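Local coordinates for protein 5'-deoxynucleotidase (Pyrococcus horikoshii, PDB 2CQZ) that probably hydrolyses 2'-deoxyribonucleoside 5'-phosphates to the deoxynucleoside and phosphate, as a metal-dependent homodimeric phosphohydrolase with an HD domain, at residues 64-69 and 121-126; 93-98 and 107-112. All coordinates share one frame; numbering follows the deposited sequence.

After helices 5-11, 20-24 and 33-53 comes helix 60-69, whose partner begins 52 residues beyond residue 69. In between, helix 90-100 turns back into helix 106-114, and contact 2 closes that short loop by joining 93-98 to 107-112. Helix 118-140 then returns to helix 60-69, and contact 1 (64-69 with 121-126) closes the wider loop, with contact 2 wholly inside it. The two do not cross, but they touch: Arg124 NH2 reaches Tyr112 O at 3.1 Å, probably as a hydrogen bond, and Val69 packs on Phe98. Contact 1 is buried near the middle of the chain and contact 2 lies nearer its surface, each with a side chain within about 8 Å of the nickel.

Contact 1. Residues 64-69 and 121-126; sequences LKMAIV and QLVRIA
The nearest CA atoms of the two segments, 5.6 Å apart, belong to Ala67 and Val123, a spacing that the small residue on helix 60-69 allows. Val123 carries the contact, and its two methyls part, one to Ala67 and one to Met66. Its CG1 branch, anti to the backbone N (chi1 179°), settles against the backbone of the facing helix: it lies 3.7 Å from Ala67 CA and 4.1 Å from Ala67 CB, with Met66 O also near. The other branch, CG2, turns to Met66 and is met at 3.9 Å by Met66 CB. Met66 runs extended through CG and SD before bending at chi3 (-78°), and SD passes 4.0 Å from the same Val123 CG2, so that one methyl rests alongside three successive atoms of the thioether chain. No hydrogen bond joins the two segments, and the grip is wholly apolar. These are two helices of the HD domain, met right next to its metal site: helix 60-69 runs straight into the His70-Asp71 pair, while Val123, its side chain about 7 Å from the bound nickel, stands one turn before Asp127, and these three metal-site residues together with His36 surround the ion. Ala67 plays a second-shell part as well, because its carbonyl O is hydrogen-bonded to ND1 of His70, which would limit the rotation of that imidazole. Thr44 of helix 33-53 packs on the Ala67 methyl, bringing a third helix to the contact, while Ile68 and Val69 of helix 60-69 pack against Ala41 and Leu45 of the second subunit.

Contact 2. Residues 93-98 and 107-112; sequences AEALVF and ELYREY
Tyr109 reaches across from helix 106-114 to Glu94, Ala95 and Phe98 on helix 90-100, bridging a helical hairpin of the HD domain whose short segments run antiparallel at 158°, their axes approaching to 10.4 Å. The CB of Tyr109 sits over the centre of the Phe98 ring, 3.6 Å from its centroid and almost on the ring normal, a CH-pi contact. With CG swung anti to the backbone N (chi1 166°), the phenol points across the gap to the other helix. Tyr109 CG lies 3.5 Å from Phe98 CD2, and CD1 is beside Phe98 CE2. The two rings are nearly parallel, 17° between planes, but slid so far that they barely overlap. Further out the two carbons ortho to the hydroxyl meet different neighbours: CE2 is 3.7 Å from Ala95 CA and a little further from its methyl, whereas CE1 meets Glu94 OE2, which comes in at the ring edge, near its plane. The Glu94 side chain crosses that of Tyr109 at about a right angle, its carboxylate steeply inclined to the ring. Phe87 of the third subunit packs on Leu96 and Val97 of helix 90-100. At the tip, the phenol OH of Tyr109 is 3.6 Å from Glu94 CB and gives a weak hydrogen bond, 3.5 Å long, to Glu94 OE2.

Contact 1. Residues 64-69 and 121-126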
loop_
_atom_site.group_PDB
_atom_site.type_symbol
_atom_site.label_atom_id
_atom_site.label_comp_id
_atom_site.label_asym_id
_atom_site.label_seq_id
_atom_site.Cartn_x
_atom_site.Cartn_y
_atom_site.Cartn_z
ATOM N N LEU A 64 19.180 20.674 16.879
ATOM C CA LEU A 64 17.922 20.516 16.165
ATOM C C LEU A 64 18.084 20.729 14.667
ATOM O O LEU A 64 17.485 20.009 13.874
ATOM C CB LEU A 64 16.856 21.455 16.740
ATOM C CG LEU A 64 16.371 21.100 18.153
ATOM C CD1 LEU A 64 15.297 22.082 18.579
ATOM C CD2 LEU A 64 15.822 19.669 18.189
ATOM N N LYS A 65 18.895 21.705 14.267
ATOM C CA LYS A 65 19.112 21.931 12.840
ATOM C C LYS A 65 19.869 20.744 12.278
ATOM O O LYS A 65 19.560 20.249 11.197
ATOM C CB LYS A 65 19.926 23.201 12.588
ATOM C CG LYS A 65 19.193 24.501 12.856
ATOM C CD LYS A 65 20.107 25.674 12.540
ATOM C CE LYS A 65 19.456 26.998 12.883
ATOM N NZ LYS A 65 20.298 28.145 12.443
ATOM N N MET A 66 20.861 20.285 13.029
ATOM C CA MET A 66 21.685 19.155 12.609
ATOM C C MET A 66 20.843 17.887 12.460
ATOM O O MET A 66 21.084 17.066 11.578
ATOM C CB MET A 66 22.804 18.941 13.625
ATOM C CG MET A 66 23.929 18.046 13.164
ATOM S SD MET A 66 25.222 17.949 14.435
ATOM C CE MET A 66 26.090 19.537 14.178
ATOM N N ALA A 67 19.846 17.726 13.323
ATOM C CA ALA A 67 18.984 16.553 13.235
ATOM C C ALA A 67 18.087 16.654 11.995
ATOM O O ALA A 67 17.860 15.670 11.299
ATOM C CB ALA A 67 18.128 16.424 14.507
ATOM N N ILE A 68 17.585 17.853 11.727
ATOM C CA ILE A 68 16.703 18.082 10.591
ATOM C C ILE A 68 17.412 17.901 9.249
ATOM O O ILE A 68 16.845 17.371 8.287
ATOM C CB ILE A 68 16.107 19.514 10.645
ATOM C CG1 ILE A 68 15.155 19.636 11.832
ATOM C CG2 ILE A 68 15.390 19.834 9.349
ATOM C CD1 ILE A 68 14.627 21.039 12.065
ATOM N N VAL A 69 18.666 18.322 9.203
ATOM C CA VAL A 69 19.450 18.269 7.981
ATOM C C VAL A 69 20.308 17.012 7.763
ATOM O O VAL A 69 20.693 16.709 6.625
ATOM C CB VAL A 69 20.339 19.538 7.917
ATOM C CG1 VAL A 69 21.306 19.463 6.758
ATOM C CG2 VAL A 69 19.455 20.778 7.785
ATOM N N GLN A 121 27.244 14.259 18.465
ATOM C CA GLN A 121 27.075 12.934 19.052
ATOM C C GLN A 121 25.633 12.705 19.449
ATOM O O GLN A 121 25.115 11.600 19.305
ATOM C CB GLN A 121 27.997 12.764 20.258
ATOM C CG GLN A 121 29.357 12.189 19.882
ATOM C CD GLN A 121 30.350 12.211 21.028
ATOM O OE1 GLN A 121 29.984 12.073 22.203
ATOM N NE2 GLN A 121 31.625 12.365 20.690
ATOM N N LEU A 122 24.989 13.760 19.935
ATOM C CA LEU A 122 23.590 13.704 20.331
ATOM C C LEU A 122 22.713 13.294 19.141
ATOM O O LEU A 122 21.854 12.412 19.250
ATOM C CB LEU A 122 23.143 15.076 20.829
ATOM C CG LEU A 122 21.647 15.227 21.121
ATOM C CD1 LEU A 122 21.258 14.253 22.215
ATOM C CD2 LEU A 122 21.334 16.661 21.539
ATOM N N VAL A 123 22.925 13.943 18.002
ATOM C CA VAL A 123 22.131 13.629 16.827
ATOM C C VAL A 123 22.407 12.205 16.383
ATOM O O VAL A 123 21.494 11.488 15.972
ATOM C CB VAL A 123 22.439 14.594 15.650
ATOM C CG1 VAL A 123 21.603 14.213 14.439
ATOM C CG2 VAL A 123 22.154 16.037 16.068
ATOM N N ARG A 124 23.672 11.799 16.470
ATOM C CA ARG A 124 24.074 10.454 16.064
ATOM C C ARG A 124 23.387 9.408 16.939
ATOM O O ARG A 124 22.991 8.346 16.450
ATOM C CB ARG A 124 25.594 10.302 16.157
ATOM C CG ARG A 124 26.103 8.952 15.715
ATOM C CD ARG A 124 26.032 8.805 14.210
ATOM N NE ARG A 124 26.890 9.770 13.522
ATOM C CZ ARG A 124 27.039 9.829 12.200
ATOM N NH1 ARG A 124 26.385 8.976 11.418
ATOM N NH2 ARG A 124 27.842 10.736 11.656
ATOM N N ILE A 125 23.253 9.718 18.230
ATOM C CA ILE A 125 22.597 8.825 19.184
ATOM C C ILE A 125 21.106 8.777 18.872
ATOM O O ILE A 125 20.507 7.699 18.845
ATOM C CB ILE A 125 22.798 9.318 20.642
ATOM C CG1 ILE A 125 24.252 9.095 21.060
ATOM C CG2 ILE A 125 21.843 8.594 21.601
ATOM C CD1 ILE A 125 24.571 9.626 22.450
ATOM N N ALA A 126 20.521 9.953 18.634
ATOM C CA ALA A 126 19.102 10.079 18.298
ATOM C C ALA A 126 18.838 9.263 17.042
ATOM O O ALA A 126 17.869 8.502 16.959
ATOM C CB ALA A 126 18.748 11.535 18.051
#

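Contact 2. Residues 93-98 and 107-112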
loop_
_atom_site.group_PDB
_atom_site.type_symbol
_atom_site.label_atom_id
_atom_site.label_comp_id
_atom_site.label_asym_id
_atom_site.label_seq_id
_atom_site.Cartn_x
_atom_site.Cartn_y
_atom_site.Cartn_z
ATOM N N ALA A 93 29.352 10.690 -1.989
ATOM C CA ALA A 93 28.202 11.297 -2.641
ATOM C C ALA A 93 27.478 12.296 -1.740
ATOM O O ALA A 93 27.079 13.366 -2.194
ATOM C CB ALA A 93 27.234 10.230 -3.117
ATOM N N GLU A 94 27.312 11.978 -0.464
ATOM C CA GLU A 94 26.612 12.916 0.413
ATOM C C GLU A 94 27.265 14.289 0.465
ATOM O O GLU A 94 26.588 15.313 0.323
ATOM C CB GLU A 94 26.511 12.368 1.839
ATOM C CG GLU A 94 25.716 11.091 1.965
ATOM C CD GLU A 94 25.517 10.690 3.412
ATOM O OE1 GLU A 94 24.834 9.672 3.663
ATOM O OE2 GLU A 94 26.044 11.397 4.299
ATOM N N ALA A 95 28.577 14.302 0.692
ATOM C CA ALA A 95 29.340 15.544 0.781
ATOM C C ALA A 95 29.162 16.361 -0.500
ATOM O O ALA A 95 28.993 17.578 -0.457
ATOM C CB ALA A 95 30.807 15.223 1.016
ATOM N N LEU A 96 29.183 15.682 -1.640
ATOM C CA LEU A 96 29.006 16.356 -2.914
ATOM C C LEU A 96 27.700 17.143 -3.010
ATOM O O LEU A 96 27.717 18.354 -3.263
ATOM C CB LEU A 96 29.075 15.344 -4.050
ATOM C CG LEU A 96 30.517 15.039 -4.451
ATOM C CD1 LEU A 96 30.561 13.820 -5.352
ATOM C CD2 LEU A 96 31.118 16.272 -5.134
ATOM N N VAL A 97 26.567 16.473 -2.797
ATOM C CA VAL A 97 25.241 17.064 -2.785
ATOM C C VAL A 97 25.217 18.305 -1.902
ATOM O O VAL A 97 24.673 19.343 -2.259
ATOM C CB VAL A 97 24.259 16.023 -2.248
ATOM C CG1 VAL A 97 22.874 16.647 -2.088
ATOM C CG2 VAL A 97 24.171 14.850 -3.207
ATOM N N PHE A 98 25.762 18.109 -0.707
ATOM C CA PHE A 98 25.742 19.178 0.287
ATOM C C PHE A 98 26.556 20.367 -0.203
ATOM O O PHE A 98 26.193 21.521 0.025
ATOM C CB PHE A 98 26.306 18.688 1.616
ATOM C CG PHE A 98 25.255 18.254 2.582
ATOM C CD1 PHE A 98 24.453 19.195 3.222
ATOM C CD2 PHE A 98 25.051 16.904 2.844
ATOM C CE1 PHE A 98 23.460 18.801 4.106
ATOM C CE2 PHE A 98 24.060 16.498 3.727
ATOM C CZ PHE A 98 23.263 17.448 4.362
ATOM N N GLU A 107 28.192 22.956 6.637
ATOM C CA GLU A 107 28.870 22.984 7.927
ATOM C C GLU A 107 28.199 22.041 8.931
ATOM O O GLU A 107 28.882 21.312 9.653
ATOM C CB GLU A 107 28.914 24.418 8.476
ATOM C CG GLU A 107 30.330 24.950 8.727
ATOM C CD GLU A 107 31.180 25.037 7.454
ATOM O OE1 GLU A 107 30.862 25.872 6.571
ATOM O OE2 GLU A 107 32.168 24.269 7.336
ATOM N N LEU A 108 26.868 22.056 8.974
ATOM C CA LEU A 108 26.133 21.181 9.881
ATOM C C LEU A 108 26.422 19.734 9.493
ATOM O O LEU A 108 26.653 18.879 10.344
ATOM C CB LEU A 108 24.632 21.459 9.795
ATOM C CG LEU A 108 24.169 22.778 10.411
ATOM C CD1 LEU A 108 22.735 23.086 10.019
ATOM C CD2 LEU A 108 24.290 22.682 11.911
ATOM N N TYR A 109 26.411 19.464 8.196
ATOM C CA TYR A 109 26.694 18.123 7.718
ATOM C C TYR A 109 28.109 17.698 8.125
ATOM O O TYR A 109 28.306 16.651 8.749
ATOM C CB TYR A 109 26.571 18.070 6.200
ATOM C CG TYR A 109 27.169 16.821 5.616
ATOM C CD1 TYR A 109 26.537 15.583 5.763
ATOM C CD2 TYR A 109 28.403 16.858 4.980
ATOM C CE1 TYR A 109 27.125 14.412 5.296
ATOM C CE2 TYR A 109 29.004 15.692 4.510
ATOM C CZ TYR A 109 28.361 14.471 4.674
ATOM O OH TYR A 109 28.968 13.309 4.236
ATOM N N ARG A 110 29.089 18.524 7.770
ATOM C CA ARG A 110 30.491 18.249 8.074
ATOM C C ARG A 110 30.713 17.941 9.563
ATOM O O ARG A 110 31.324 16.932 9.902
ATOM C CB ARG A 110 31.347 19.441 7.608
ATOM C CG ARG A 110 32.861 19.250 7.653
ATOM C CD ARG A 110 33.404 19.593 9.028
ATOM N NE ARG A 110 32.909 20.886 9.499
ATOM C CZ ARG A 110 33.008 21.321 10.753
ATOM N NH1 ARG A 110 33.590 20.569 11.685
ATOM N NH2 ARG A 110 32.508 22.509 11.082
ATOM N N GLU A 111 30.206 18.792 10.451
ATOM C CA GLU A 111 30.371 18.573 11.888
ATOM C C GLU A 111 29.680 17.284 12.324
ATOM O O GLU A 111 30.169 16.571 13.200
ATOM C CB GLU A 111 29.807 19.767 12.677
ATOM C CG GLU A 111 29.713 19.570 14.192
ATOM C CD GLU A 111 29.250 20.831 14.915
ATOM O OE1 GLU A 111 28.997 20.772 16.139
ATOM O OE2 GLU A 111 29.140 21.888 14.258
ATOM N N TYR A 112 28.545 16.982 11.703
ATOM C CA TYR A 112 27.798 15.782 12.045
ATOM C C TYR A 112 28.606 14.521 11.775
ATOM O O TYR A 112 28.653 13.621 12.615
ATOM C CB TYR A 112 26.480 15.745 11.257
ATOM C CG TYR A 112 25.704 14.452 11.395
ATOM C CD1 TYR A 112 25.219 14.029 12.634
ATOM C CD2 TYR A 112 25.469 13.643 10.282
ATOM C CE1 TYR A 112 24.519 12.826 12.760
ATOM C CE2 TYR A 112 24.774 12.446 10.395
ATOM C CZ TYR A 112 24.305 12.044 11.634
ATOM O OH TYR A 112 23.640 10.853 11.748
#